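Local coordinates for protein ubiquitin-activating enzyme E1-like (Saccharomyces cerevisiae, PDB 3ONH) that forms, with AOS1, the dimeric E1 enzyme that activates the ubiquitin-like modifier SMT3 in an ATP-dependent reaction, this chain being its ubiquitin-fold domain, at residues 4-12 / 86-94. Residues are numbered along the deposited sequence; the frame is centred on the assembly and turned at random.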
ATOM      1  N   LYS A   4      11.067  -1.380  13.991  1.00 37.82           N
ATOM      2  CA  LYS A   4      10.796  -2.374  12.969  1.00 21.14           C
ATOM      3  C   LYS A   4       9.496  -2.060  12.239  1.00 23.13           C
ATOM      4  O   LYS A   4       8.886  -1.011  12.439  1.00 22.57           O
ATOM      5  CB  LYS A   4      10.731  -3.773  13.578  1.00 28.23           C
ATOM      6  CG  LYS A   4       9.425  -4.079  14.285  1.00 31.02           C
ATOM      7  CD  LYS A   4       9.349  -5.536  14.694  1.00 26.30           C
ATOM      8  CE  LYS A   4      10.191  -5.784  15.927  1.00 44.72           C
ATOM      9  NZ  LYS A   4       9.824  -4.838  17.018  1.00 40.36           N
ATOM     10  N   VAL A   5       9.075  -2.986  11.388  1.00 37.82           N
ATOM     11  CA  VAL A   5       7.936  -2.758  10.521  1.00 14.06           C
ATOM     12  C   VAL A   5       7.177  -4.066  10.335  1.00 13.74           C
ATOM     13  O   VAL A   5       7.757  -5.148  10.418  1.00 12.54           O
ATOM     14  CB  VAL A   5       8.408  -2.245   9.154  1.00  6.07           C
ATOM     15  CG1 VAL A   5       8.996  -3.381   8.338  1.00 10.85           C
ATOM     16  CG2 VAL A   5       7.279  -1.574   8.420  1.00 25.13           C
ATOM     17  N   CYS A   6       5.873  -3.973  10.109  1.00 11.17           N
ATOM     18  CA  CYS A   6       5.106  -5.158   9.769  1.00  7.51           C
ATOM     19  C   CYS A   6       5.374  -5.504   8.310  1.00  8.57           C
ATOM     20  O   CYS A   6       5.739  -4.637   7.513  1.00 10.01           O
ATOM     21  CB  CYS A   6       3.620  -4.941  10.033  1.00  4.41           C
ATOM     22  SG  CYS A   6       3.303  -4.526  11.734  1.00 21.41           S
ATOM     23  N   ARG A   7       5.228  -6.776   7.970  1.00  9.09           N
ATOM     24  CA  ARG A   7       5.512  -7.215   6.615  1.00  5.24           C
ATOM     25  C   ARG A   7       4.470  -8.200   6.121  1.00  8.97           C
ATOM     26  O   ARG A   7       3.957  -9.012   6.887  1.00 13.20           O
ATOM     27  CB  ARG A   7       6.910  -7.832   6.535  1.00  5.75           C
ATOM     28  CG  ARG A   7       8.029  -6.862   6.877  1.00 11.11           C
ATOM     29  CD  ARG A   7       9.373  -7.564   6.996  1.00 19.68           C
ATOM     30  NE  ARG A   7      10.431  -6.644   7.405  1.00 14.26           N
ATOM     31  CZ  ARG A   7      10.962  -5.730   6.603  1.00 19.14           C
ATOM     32  NH1 ARG A   7      10.536  -5.615   5.352  1.00 32.30           N
ATOM     33  NH2 ARG A   7      11.920  -4.933   7.049  1.00 21.76           N
ATOM     34  N   GLY A   8       4.162  -8.113   4.838  1.00  4.62           N
ATOM     35  CA  GLY A   8       3.255  -9.050   4.203  1.00  8.16           C
ATOM     36  C   GLY A   8       3.417  -9.057   2.697  1.00  7.93           C
ATOM     37  O   GLY A   8       4.106  -8.200   2.143  1.00 10.44           O
ATOM     38  N   VAL A   9       2.790 -10.027   2.039  1.00  8.21           N
ATOM     39  CA  VAL A   9       2.755 -10.096   0.589  1.00  7.38           C
ATOM     40  C   VAL A   9       1.347  -9.817   0.082  1.00  8.65           C
ATOM     41  O   VAL A   9       0.378 -10.409   0.555  1.00 10.10           O
ATOM     42  CB  VAL A   9       3.200 -11.486   0.076  1.00  4.01           C
ATOM     43  CG1 VAL A   9       2.957 -11.613  -1.424  1.00  3.10           C
ATOM     44  CG2 VAL A   9       4.656 -11.734   0.399  1.00  6.54           C
ATOM     45  N   ILE A  10       1.242  -8.902  -0.875  1.00  6.81           N
ATOM     46  CA  ILE A  10       0.000  -8.704  -1.609  1.00  9.25           C
ATOM     47  C   ILE A  10       0.012  -9.585  -2.847  1.00 18.88           C
ATOM     48  O   ILE A  10       0.931  -9.505  -3.658  1.00 12.32           O
ATOM     49  CB  ILE A  10      -0.172  -7.235  -2.036  1.00 10.38           C
ATOM     50  CG1 ILE A  10      -0.307  -6.336  -0.811  1.00  8.24           C
ATOM     51  CG2 ILE A  10      -1.383  -7.079  -2.920  1.00 10.34           C
ATOM     52  CD1 ILE A  10      -0.385  -4.857  -1.142  1.00 11.65           C
ATOM     53  N   LYS A  11      -1.006 -10.431  -2.986  1.00 12.18           N
ATOM     54  CA  LYS A  11      -1.163 -11.259  -4.180  1.00 17.26           C
ATOM     55  C   LYS A  11      -2.041 -10.555  -5.212  1.00 19.09           C
ATOM     56  O   LYS A  11      -3.250 -10.403  -5.018  1.00 16.49           O
ATOM     57  CB  LYS A  11      -1.767 -12.619  -3.819  1.00 18.33           C
ATOM     58  CG  LYS A  11      -0.953 -13.424  -2.814  1.00 19.03           C
ATOM     59  CD  LYS A  11      -1.772 -14.594  -2.273  1.00 38.60           C
ATOM     60  CE  LYS A  11      -1.012 -15.377  -1.211  1.00 47.76           C
ATOM     61  NZ  LYS A  11       0.262 -15.928  -1.750  1.00 43.19           N
ATOM     62  N   LEU A  12      -1.418 -10.130  -6.308  1.00 22.40           N
ATOM     63  CA  LEU A  12      -2.082  -9.372  -7.364  1.00 13.85           C
ATOM     64  C   LEU A  12      -2.047 -10.133  -8.669  1.00 20.53           C
ATOM     65  O   LEU A  12      -1.025 -10.710  -9.022  1.00 36.26           O
ATOM     66  CB  LEU A  12      -1.365  -8.036  -7.584  1.00 13.77           C
ATOM     67  CG  LEU A  12      -1.841  -6.799  -6.833  1.00 22.05           C
ATOM     68  CD1 LEU A  12      -0.729  -5.777  -6.784  1.00 34.98           C
ATOM     69  CD2 LEU A  12      -3.071  -6.219  -7.502  1.00 14.32           C
ATOM     70  N   ARG A  86      -0.359   3.761  14.196  1.00 13.79           N
ATOM     71  CA  ARG A  86      -0.490   2.415  13.668  1.00 13.60           C
ATOM     72  C   ARG A  86       0.876   2.036  13.098  1.00 19.16           C
ATOM     73  O   ARG A  86       1.430   2.762  12.282  1.00 15.00           O
ATOM     74  CB  ARG A  86      -1.566   2.365  12.579  1.00 10.24           C
ATOM     75  CG  ARG A  86      -1.809   0.985  11.992  1.00 17.84           C
ATOM     76  CD  ARG A  86      -2.383   0.027  13.020  1.00 15.55           C
ATOM     77  NE  ARG A  86      -3.645   0.517  13.555  1.00 15.64           N
ATOM     78  CZ  ARG A  86      -4.329  -0.095  14.511  1.00 12.82           C
ATOM     79  NH1 ARG A  86      -3.866  -1.218  15.031  1.00  8.36           N
ATOM     80  NH2 ARG A  86      -5.469   0.419  14.947  1.00 18.54           N
ATOM     81  N   LYS A  87       1.428   0.915  13.543  1.00 12.11           N
ATOM     82  CA  LYS A  87       2.733   0.476  13.067  1.00 12.84           C
ATOM     83  C   LYS A  87       2.777   0.413  11.541  1.00  8.35           C
ATOM     84  O   LYS A  87       1.840  -0.054  10.911  1.00  9.03           O
ATOM     85  CB  LYS A  87       3.073  -0.888  13.661  1.00 19.56           C
ATOM     86  CG  LYS A  87       4.485  -1.364  13.371  1.00 16.17           C
ATOM     87  CD  LYS A  87       4.822  -2.565  14.240  1.00 12.64           C
ATOM     88  CE  LYS A  87       6.170  -3.164  13.894  1.00 15.06           C
ATOM     89  NZ  LYS A  87       6.367  -4.446  14.615  1.00 17.68           N
ATOM     90  N   ALA A  88       3.874   0.884  10.955  1.00  9.85           N
ATOM     91  CA  ALA A  88       4.010   0.902   9.502  1.00 17.59           C
ATOM     92  C   ALA A  88       4.076  -0.516   8.966  1.00  5.46           C
ATOM     93  O   ALA A  88       4.446  -1.437   9.683  1.00  8.85           O
ATOM     94  CB  ALA A  88       5.252   1.689   9.086  1.00 11.27           C
ATOM     95  N   ILE A  89       3.714  -0.694   7.701  1.00  2.95           N
ATOM     96  CA  ILE A  89       3.765  -2.010   7.102  1.00  6.45           C
ATOM     97  C   ILE A  89       4.453  -1.944   5.744  1.00  8.82           C
ATOM     98  O   ILE A  89       4.236  -1.014   4.976  1.00  9.80           O
ATOM     99  CB  ILE A  89       2.356  -2.603   6.979  1.00  4.56           C
ATOM    100  CG1 ILE A  89       2.418  -4.029   6.432  1.00 11.20           C
ATOM    101  CG2 ILE A  89       1.482  -1.730   6.091  1.00 12.44           C
ATOM    102  CD1 ILE A  89       1.074  -4.728   6.383  1.00 12.30           C
ATOM    103  N   GLU A  90       5.310  -2.923   5.473  1.00 11.35           N
ATOM    104  CA  GLU A  90       5.957  -3.045   4.179  1.00  3.78           C
ATOM    105  C   GLU A  90       5.285  -4.164   3.428  1.00  5.50           C
ATOM    106  O   GLU A  90       5.335  -5.318   3.850  1.00  5.58           O
ATOM    107  CB  GLU A  90       7.444  -3.358   4.324  1.00  8.43           C
ATOM    108  CG  GLU A  90       8.315  -2.143   4.604  1.00 18.46           C
ATOM    109  CD  GLU A  90       9.767  -2.353   4.186  1.00 25.39           C
ATOM    110  OE1 GLU A  90      10.022  -3.265   3.373  1.00 30.07           O
ATOM    111  OE2 GLU A  90      10.651  -1.610   4.663  1.00 41.46           O
ATOM    112  N   LEU A  91       4.649  -3.818   2.319  1.00  8.89           N
ATOM    113  CA  LEU A  91       3.930  -4.792   1.513  1.00  7.15           C
ATOM    114  C   LEU A  91       4.647  -5.090   0.197  1.00 12.23           C
ATOM    115  O   LEU A  91       4.897  -4.196  -0.614  1.00 12.88           O
ATOM    116  CB  LEU A  91       2.496  -4.320   1.250  1.00 11.83           C
ATOM    117  CG  LEU A  91       1.596  -4.219   2.483  1.00 13.76           C
ATOM    118  CD1 LEU A  91       0.381  -3.390   2.196  1.00 10.11           C
ATOM    119  CD2 LEU A  91       1.199  -5.597   2.953  1.00 10.33           C
ATOM    120  N   PHE A  92       4.963  -6.365   0.004  1.00 13.94           N
ATOM    121  CA  PHE A  92       5.592  -6.855  -1.207  1.00  6.91           C
ATOM    122  C   PHE A  92       4.513  -7.150  -2.243  1.00  8.15           C
ATOM    123  O   PHE A  92       3.568  -7.875  -1.956  1.00 11.00           O
ATOM    124  CB  PHE A  92       6.366  -8.139  -0.884  1.00  4.48           C
ATOM    125  CG  PHE A  92       7.156  -8.689  -2.040  1.00 13.11           C
ATOM    126  CD1 PHE A  92       8.512  -8.427  -2.152  1.00 18.07           C
ATOM    127  CD2 PHE A  92       6.552  -9.482  -3.004  1.00 28.18           C
ATOM    128  CE1 PHE A  92       9.247  -8.931  -3.209  1.00  6.87           C
ATOM    129  CE2 PHE A  92       7.285  -9.986  -4.070  1.00 13.04           C
ATOM    130  CZ  PHE A  92       8.635  -9.710  -4.165  1.00 11.98           C
ATOM    131  N   LEU A  93       4.651  -6.588  -3.440  1.00  8.82           N
ATOM    132  CA  LEU A  93       3.702  -6.839  -4.517  1.00  5.05           C
ATOM    133  C   LEU A  93       4.080  -8.086  -5.302  1.00  9.76           C
ATOM    134  O   LEU A  93       5.065  -8.099  -6.046  1.00 10.13           O
ATOM    135  CB  LEU A  93       3.608  -5.646  -5.476  1.00  7.52           C
ATOM    136  CG  LEU A  93       3.293  -4.278  -4.876  1.00 16.19           C
ATOM    137  CD1 LEU A  93       3.016  -3.262  -5.978  1.00 14.04           C
ATOM    138  CD2 LEU A  93       2.097  -4.388  -3.950  1.00 26.72           C
ATOM    139  N   ASP A  94       3.280  -9.130  -5.129  1.00  5.06           N
ATOM    140  CA  ASP A  94       3.475 -10.406  -5.824  1.00 13.68           C
ATOM    141  C   ASP A  94       2.514 -10.536  -7.005  1.00 39.41           C
ATOM    142  O   ASP A  94       1.398 -11.037  -6.865  1.00 19.88           O
ATOM    143  CB  ASP A  94       3.284 -11.563  -4.838  1.00 14.41           C
ATOM    144  CG  ASP A  94       3.308 -12.925  -5.508  1.00 33.08           C
ATOM    145  OD1 ASP A  94       3.690 -13.013  -6.692  1.00 34.57           O
ATOM    146  OD2 ASP A  94       2.947 -13.917  -4.837  1.00 24.89           O
TER
HETATM  147  O   HOH W   1      13.359  -3.139   5.035  1.00 23.41           O
HETATM  148  O   HOH W   2       1.900 -16.659  -4.181  1.00 39.07           O
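R7 reaches E90 because its CG lies anti to the carbonyl carbon (chi1 -62°) and the chain, extended as far as NE alongside the E90 side chain, turns at its last torsion to set NH1 beside E90 OE1. The two atoms meet at 3.1 Å, a salt bridge whose hydrogen bond is weak, with the guanidinium and carboxylate planes turned 73° apart. Water 1 closes a second link, from R7 NH2 to E90 OE2, and V5 CG1 covers one guanidinium face, 3.4 Å above its plane. K87 goes its own way: CG anti to the backbone N (chi1 -173°) and fully extended, it passes C6 SG at 3.5 Å from its CD and ends against K4, NZ 3.1 Å from K4 CG. With an alanine at K87, C6 SG and K4 CG would probably lose the chain that lies against them. From this end a parallel ladder runs on to L12 and D94: C6, G8, I10 and L12 donate through N to the carbonyl oxygens of A88, E90, F92 and D94 in turn, while the amides of E90, F92 and D94 return bonds to those of C6, G8 and I10. On the buried face I10 CD1 packs at 3.7 Å on L91 CD1 and 3.8 Å from L93 CD2; F25 and I29 of helix 22-33 meet I10 and L91 there. Strand 6-12 thus pairs in parallel with 84-95, as ubiquitin's first and last strands do in the beta-grasp fold, with strand 73-78 flanking 84-95 on its other side. Backbone bonds and apolar contacts join the strands, the R7/E90 face adds a salt bridge with a bridging water, and the K4 and K87 ammonium groups, NZ to NZ 4.2 Å, would be expected to repel.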